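Local coordinates for protein putative phosphoribosyltransferase (Neisseria gonorrhoeae, PDB 5VOG) that is a putative phosphoribosyltransferase, probably with glycosyltransferase activity, that binds the alarmone ppGpp (guanosine-5',3'-tetraphosphate), at residues 107-112 and 137-142; 131-136 and 149-154. All coordinates share one frame; numbering follows the deposited sequence. Where two conformers were deposited one is given.

Contact 1. Residues 107-112 and 137-142; sequences VDDSRV and KIKAKA. With G4P (guanosine-5',3'-tetraphosphate), chain D.
Asp-109 and Lys-137 meet at one carboxylate oxygen that also takes a second lysine. Lys-139 NZ reaches Asp-109 OD1 on the syn side at 2.8 Å, whereas Lys-137 NZ approaches the same oxygen from the other face, 54° out of the carboxylate plane. The extended Lys-137 chain carries NZ on to the guanine, where it donates to G4P O6 at 2.8 Å and to N7 at 3.2 Å. The carboxylate thus probably steadies the ammonium that reads the base edge; Lys-139 has a second acid partner in Asp-159.

A second network surrounds Asp-108. Arg-111 grips Asp-108 OD2 side-on with NE and NH2, and the oxygen lies in the guanidinium plane, while Lys-141 NZ meets OD1 at 2.7 Å from above the carboxylate plane. The bend of Lys-141 at chi2 (-68°) sets CD 3.3 Å from Asp-109 O. NZ donates to that carbonyl and to Lys-137 O, and the aliphatic part of Lys-141 covers one guanidinium face, CE 4.0 Å above the plane and offset toward the rim.

Backbone N atoms of Asp-109 and Arg-111 converge on G4P O2B, and Ser-110 holds O2A through N and OG. Ser-110 OG also accepts from Val-112 N, an ST turn. This phosphate-binding turn between strand 107-108 and helix 112-121 matches the PRPP loop of type I phosphoribosyltransferases; here it holds the ppGpp 5'-diphosphate.

Contact 2. Residues 131-136 and 149-154; sequences VAVLHE and IPYFSG
The Tyr-151 ring carries Glu-136 OE1 at its edge, near the ring plane, with the carboxylate turned 70° from the ring. Val-131 CG1 and Val-133 CG2 come in obliquely, Val-131 CG1 lying 3.5 Å from Tyr-151 CD1. Tyr-151 OH packs 3.2 Å from Glu-136 CG, while its hydrogen bond goes to Asp-108 OD2. The Phe-152 ring has Val-131 O at its edge, 3.7 Å from CD2, and leans on Leu-27 and Ile-31 of helix 17-33. Leu-134 CG sits over the centre of one face of the His-135 ring.

Ser-153 OG donates to the anti lone pair of Glu-136 OE1 at 2.8 Å. The extended Glu-136 chain brings its carboxylate back over the strand from beyond the corner at 134.

Strands 131-133 and 151-153 run parallel, 13° apart and 4.7 Å between axes. Their register is fixed by Val-131 N to Pro-150 O, Phe-152 N to Val-131 O, Val-133 N to Phe-152 O, and Gly-154 N to Val-133 O (2.8 Å). Val-131, Val-133, Tyr-151 and Ser-153 share one sheet face, the side of helix 112-121; Ala-132 and Phe-152 share the other, toward helix 17-33. Parallel central strands with helix 17-33 on one side and helix 112-121 on the other fit the Rossmann-like alpha/beta core of type I phosphoribosyltransferases.

Overall arrangement
From the N terminus, helix 17-33, which covers the Phe-152 face, and strands 40-45 and 101-105 of the sheet precede 107-112; helix 112-121 and strand 129-133 follow, and the chain turns at 134 into strand 135-137. Contact 1 closes the loop from 107-112 to 137-142, with 24 residues between; contact 2 closes a shorter one of 12, from 131-136 to 149-154. The segments alternate along the chain, so the closures cross instead of nesting. They meet where Asp-108 OD2 is 2.7 Å from Tyr-151 OH, a probable hydrogen bond, and where Asp-108 N probably donates to His-135 O. Contact 2 joins the central parallel strands to the ppGpp-binding loops of contact 1.

Contact 1. Residues 107-112 and 137-142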
loop_
_atom_site.group_PDB
_atom_site.type_symbol
_atom_site.label_atom_id
_atom_site.label_comp_id
_atom_site.label_asym_id
_atom_site.label_seq_id
_atom_site.Cartn_x
_atom_site.Cartn_y
_atom_site.Cartn_z
ATOM N N VAL A 107 3.781 -6.181 11.011
ATOM C CA VAL A 107 3.934 -6.976 12.229
ATOM C C VAL A 107 5.329 -7.576 12.296
ATOM O O VAL A 107 5.868 -8.064 11.296
ATOM C CB VAL A 107 2.846 -8.068 12.369
ATOM C CG1 VAL A 107 2.972 -9.172 11.320
ATOM C CG2 VAL A 107 2.878 -8.668 13.782
ATOM N N ASP A 108 5.928 -7.478 13.484
ATOM C CA ASP A 108 7.165 -8.147 13.868
ATOM C C ASP A 108 6.739 -9.381 14.659
ATOM O O ASP A 108 6.404 -9.293 15.848
ATOM C CB ASP A 108 8.031 -7.184 14.680
ATOM C CG ASP A 108 9.305 -7.810 15.205
ATOM O OD1 ASP A 108 9.427 -9.050 15.248
ATOM O OD2 ASP A 108 10.190 -7.025 15.606
ATOM N N ASP A 109 6.714 -10.525 13.977
ATOM C CA ASP A 109 6.285 -11.788 14.564
ATOM C C ASP A 109 7.484 -12.712 14.741
ATOM O O ASP A 109 7.951 -12.904 15.865
ATOM C CB ASP A 109 5.205 -12.437 13.691
ATOM C CG ASP A 109 4.614 -13.683 14.315
ATOM O OD1 ASP A 109 4.095 -13.591 15.442
ATOM O OD2 ASP A 109 4.641 -14.752 13.669
ATOM N N SER A 110 8.015 -13.277 13.654
ATOM C CA SER A 110 9.185 -14.148 13.735
ATOM C C SER A 110 10.489 -13.455 13.362
ATOM O O SER A 110 11.560 -13.991 13.660
ATOM C CB SER A 110 9.014 -15.365 12.815
ATOM O OG SER A 110 9.192 -14.992 11.447
ATOM N N ARG A 111 10.420 -12.303 12.698
ATOM C CA ARG A 111 11.543 -11.555 12.129
ATOM C C ARG A 111 12.226 -12.260 10.967
ATOM O O ARG A 111 13.264 -11.778 10.496
ATOM C CB ARG A 111 12.598 -11.193 13.178
ATOM C CG ARG A 111 12.179 -10.042 14.014
ATOM C CD ARG A 111 13.160 -9.706 15.122
ATOM N NE ARG A 111 12.539 -8.679 15.932
ATOM C CZ ARG A 111 12.979 -8.267 17.110
ATOM N NH1 ARG A 111 14.076 -8.797 17.644
ATOM N NH2 ARG A 111 12.315 -7.319 17.753
ATOM N N VAL A 112 11.665 -13.362 10.463
ATOM C CA VAL A 112 12.287 -14.041 9.331
ATOM C C VAL A 112 12.205 -13.179 8.072
ATOM O O VAL A 112 13.194 -13.043 7.341
ATOM C CB VAL A 112 11.665 -15.438 9.141
ATOM C CG1 VAL A 112 12.131 -16.075 7.844
ATOM C CG2 VAL A 112 12.055 -16.335 10.328
ATOM N N LYS A 137 5.374 -8.004 18.335
ATOM C CA LYS A 137 4.972 -9.063 19.251
ATOM C C LYS A 137 6.137 -9.478 20.140
ATOM O O LYS A 137 7.254 -9.695 19.660
ATOM C CB LYS A 137 4.463 -10.277 18.493
ATOM C CG LYS A 137 3.167 -10.073 17.758
ATOM C CD LYS A 137 2.799 -11.414 17.163
ATOM C CE LYS A 137 1.493 -11.409 16.478
ATOM N NZ LYS A 137 1.208 -12.787 16.004
ATOM N N ILE A 138 5.861 -9.611 21.434
ATOM C CA ILE A 138 6.862 -10.024 22.415
ATOM C C ILE A 138 6.872 -11.549 22.454
ATOM O O ILE A 138 5.978 -12.179 23.019
ATOM C CB ILE A 138 6.587 -9.422 23.790
ATOM C CG1 ILE A 138 6.539 -7.895 23.688
ATOM C CG2 ILE A 138 7.649 -9.903 24.772
ATOM C CD1 ILE A 138 7.688 -7.286 22.890
ATOM N N LYS A 139 7.896 -12.141 21.850
ATOM C CA LYS A 139 7.978 -13.583 21.663
ATOM C C LYS A 139 9.383 -13.901 21.173
ATOM O O LYS A 139 10.163 -13.004 20.841
ATOM C CB LYS A 139 6.919 -14.093 20.679
ATOM C CG LYS A 139 7.009 -13.466 19.290
ATOM C CD LYS A 139 5.783 -13.786 18.436
ATOM C CE LYS A 139 5.723 -15.257 18.060
ATOM N NZ LYS A 139 4.439 -15.616 17.382
ATOM N N ALA A 140 9.705 -15.190 21.147
ATOM C CA ALA A 140 10.979 -15.608 20.583
ATOM C C ALA A 140 11.010 -15.309 19.091
ATOM O O ALA A 140 9.981 -15.317 18.408
ATOM C CB ALA A 140 11.228 -17.097 20.828
ATOM N N LYS A 141 12.209 -15.037 18.593
ATOM C CA LYS A 141 12.406 -14.582 17.223
ATOM C C LYS A 141 13.351 -15.534 16.507
ATOM O O LYS A 141 14.439 -15.837 17.008
ATOM C CB LYS A 141 12.962 -13.156 17.200
ATOM C CG LYS A 141 12.113 -12.148 17.973
ATOM C CD LYS A 141 10.755 -11.907 17.300
ATOM C CE LYS A 141 9.920 -10.907 18.081
ATOM N NZ LYS A 141 8.657 -10.556 17.350
ATOM N N ALA A 142 12.930 -16.018 15.343
ATOM C CA ALA A 142 13.835 -16.819 14.531
ATOM C C ALA A 142 14.793 -15.940 13.739
ATOM O O ALA A 142 15.956 -16.318 13.538
ATOM C CB ALA A 142 13.037 -17.731 13.599
HETATM P PB G4P D . 8.392 -10.469 10.346
HETATM O O1B G4P D . 9.671 -10.784 9.751
HETATM O O2B G4P D . 8.291 -10.733 11.865
HETATM O O3B G4P D . 7.986 -8.992 10.040
HETATM O O3A G4P D . 7.219 -11.284 9.637
HETATM P PA G4P D . 7.008 -12.846 9.440
HETATM O O1A G4P D . 7.926 -13.387 8.414
HETATM O O2A G4P D . 7.082 -13.538 10.777
HETATM O "O5'" G4P D . 5.464 -12.864 8.977
HETATM C "C5'" G4P D . 4.908 -13.919 8.168
HETATM C "C4'" G4P D . 3.449 -13.619 7.947
HETATM O "O4'" G4P D . 2.717 -13.803 9.171
HETATM C "C3'" G4P D . 3.156 -12.188 7.484
HETATM O "O3'" G4P D . 2.458 -12.247 6.221
HETATM C "C2'" G4P D . 2.264 -11.582 8.572
HETATM O "O2'" G4P D . 1.242 -10.724 8.069
HETATM C "C1'" G4P D . 1.690 -12.837 9.224
HETATM N N9 G4P D . 1.356 -12.623 10.634
HETATM C C8 G4P D . 2.184 -12.799 11.711
HETATM N N7 G4P D . 1.607 -12.512 12.855
HETATM C C5 G4P D . 0.322 -12.123 12.503
HETATM C C6 G4P D . -0.790 -11.706 13.301
HETATM O O6 G4P D . -0.835 -11.599 14.530
HETATM N N1 G4P D . -1.904 -11.423 12.536
HETATM C C2 G4P D . -1.967 -11.516 11.170
HETATM N N2 G4P D . -3.136 -11.221 10.595
HETATM N N3 G4P D . -0.941 -11.901 10.415
HETATM C C4 G4P D . 0.159 -12.188 11.137
HETATM P PC G4P D . 3.210 -12.392 4.838
HETATM O O1C G4P D . 3.562 -13.813 4.569
HETATM O O2C G4P D . 4.382 -11.454 4.929
HETATM O O3C G4P D . 2.181 -11.821 3.762
HETATM P PD G4P D . 1.565 -10.380 3.467
HETATM O O1D G4P D . 2.436 -9.402 4.183
HETATM O O2D G4P D . 1.621 -10.221 1.930
HETATM O O3D G4P D . 0.140 -10.445 3.950
#

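Contact 2. Residues 131-136 and 149-154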
loop_
_atom_site.group_PDB
_atom_site.type_symbol
_atom_site.label_atom_id
_atom_site.label_comp_id
_atom_site.label_asym_id
_atom_site.label_seq_id
_atom_site.Cartn_x
_atom_site.Cartn_y
_atom_site.Cartn_z
ATOM N N VAL A 131 14.178 0.550 10.327
ATOM C CA VAL A 131 12.975 -0.260 10.180
ATOM C C VAL A 131 11.913 0.223 11.157
ATOM O O VAL A 131 12.206 0.567 12.310
ATOM C CB VAL A 131 13.273 -1.769 10.353
ATOM C CG1 VAL A 131 13.694 -2.090 11.762
ATOM C CG2 VAL A 131 12.067 -2.609 9.942
ATOM N N ALA A 132 10.677 0.294 10.665
ATOM C CA ALA A 132 9.517 0.713 11.438
ATOM C C ALA A 132 8.414 -0.313 11.237
ATOM O O ALA A 132 8.050 -0.615 10.095
ATOM C CB ALA A 132 9.028 2.097 10.995
ATOM N N VAL A 133 7.888 -0.862 12.328
ATOM C CA VAL A 133 6.797 -1.825 12.255
ATOM C C VAL A 133 5.636 -1.317 13.092
ATOM O O VAL A 133 5.827 -0.669 14.126
ATOM C CB VAL A 133 7.214 -3.239 12.709
ATOM C CG1 VAL A 133 8.139 -3.861 11.702
ATOM C CG2 VAL A 133 7.873 -3.198 14.086
ATOM N N LEU A 134 4.421 -1.593 12.623
ATOM C CA LEU A 134 3.233 -1.167 13.351
ATOM C C LEU A 134 3.133 -1.872 14.701
ATOM O O LEU A 134 2.997 -1.220 15.748
ATOM C CB LEU A 134 1.996 -1.430 12.488
ATOM C CG LEU A 134 0.605 -1.377 13.128
ATOM C CD1 LEU A 134 0.285 0.010 13.664
ATOM C CD2 LEU A 134 -0.440 -1.796 12.093
ATOM N N HIS A 135 3.222 -3.202 14.699
ATOM C CA HIS A 135 3.042 -4.026 15.888
ATOM C C HIS A 135 4.258 -4.905 16.107
ATOM O O HIS A 135 4.668 -5.638 15.198
ATOM C CB HIS A 135 1.808 -4.911 15.745
ATOM C CG HIS A 135 0.532 -4.145 15.686
ATOM N ND1 HIS A 135 -0.460 -4.423 14.771
ATOM C CD2 HIS A 135 0.075 -3.126 16.449
ATOM C CE1 HIS A 135 -1.472 -3.599 14.969
ATOM N NE2 HIS A 135 -1.176 -2.806 15.986
ATOM N N GLU A 136 4.804 -4.862 17.324
ATOM C CA GLU A 136 5.921 -5.708 17.733
ATOM C C GLU A 136 5.415 -6.735 18.738
ATOM O O GLU A 136 5.083 -6.384 19.875
ATOM C CB GLU A 136 7.044 -4.870 18.339
ATOM C CG GLU A 136 8.171 -5.714 18.902
ATOM C CD GLU A 136 9.232 -4.892 19.607
ATOM O OE1 GLU A 136 9.078 -3.655 19.728
ATOM O OE2 GLU A 136 10.233 -5.492 20.045
ATOM N N ILE A 149 21.043 -0.947 12.654
ATOM C CA ILE A 149 19.784 -0.573 12.012
ATOM C C ILE A 149 18.845 -0.025 13.081
ATOM O O ILE A 149 18.443 -0.774 13.986
ATOM C CB ILE A 149 19.159 -1.764 11.270
ATOM C CG1 ILE A 149 20.036 -2.170 10.082
ATOM C CG2 ILE A 149 17.745 -1.427 10.804
ATOM C CD1 ILE A 149 19.457 -3.298 9.257
ATOM N N PRO A 150 18.496 1.262 13.040
ATOM C CA PRO A 150 17.504 1.784 13.987
ATOM C C PRO A 150 16.179 1.055 13.832
ATOM O O PRO A 150 15.747 0.739 12.723
ATOM C CB PRO A 150 17.383 3.264 13.598
ATOM C CG PRO A 150 18.665 3.579 12.891
ATOM C CD PRO A 150 19.058 2.316 12.179
ATOM N N TYR A 151 15.534 0.788 14.958
ATOM C CA TYR A 151 14.299 0.022 15.003
ATOM C C TYR A 151 13.240 0.789 15.781
ATOM O O TYR A 151 13.500 1.296 16.879
ATOM C CB TYR A 151 14.540 -1.353 15.642
ATOM C CG TYR A 151 13.299 -2.201 15.853
ATOM C CD1 TYR A 151 13.002 -3.258 15.002
ATOM C CD2 TYR A 151 12.442 -1.967 16.927
ATOM C CE1 TYR A 151 11.871 -4.039 15.198
ATOM C CE2 TYR A 151 11.313 -2.732 17.128
ATOM C CZ TYR A 151 11.040 -3.775 16.272
ATOM O OH TYR A 151 9.918 -4.538 16.492
ATOM N N PHE A 152 12.030 0.830 15.221
ATOM C CA PHE A 152 10.891 1.477 15.855
ATOM C C PHE A 152 9.669 0.587 15.703
ATOM O O PHE A 152 9.416 0.052 14.625
ATOM C CB PHE A 152 10.593 2.847 15.228
ATOM C CG PHE A 152 11.785 3.760 15.172
ATOM C CD1 PHE A 152 12.064 4.626 16.220
ATOM C CD2 PHE A 152 12.624 3.752 14.071
ATOM C CE1 PHE A 152 13.172 5.466 16.174
ATOM C CE2 PHE A 152 13.727 4.589 14.010
ATOM C CZ PHE A 152 14.003 5.447 15.066
ATOM N N SER A 153 8.902 0.442 16.771
ATOM C CA SER A 153 7.605 -0.198 16.667
ATOM C C SER A 153 6.533 0.737 17.203
ATOM O O SER A 153 6.770 1.513 18.130
ATOM C CB SER A 153 7.571 -1.540 17.403
ATOM O OG SER A 153 7.838 -1.381 18.787
ATOM N N GLY A 154 5.355 0.677 16.593
ATOM C CA GLY A 154 4.265 1.519 17.035
ATOM C C GLY A 154 3.840 1.212 18.455
ATOM O O GLY A 154 3.837 2.099 19.313
#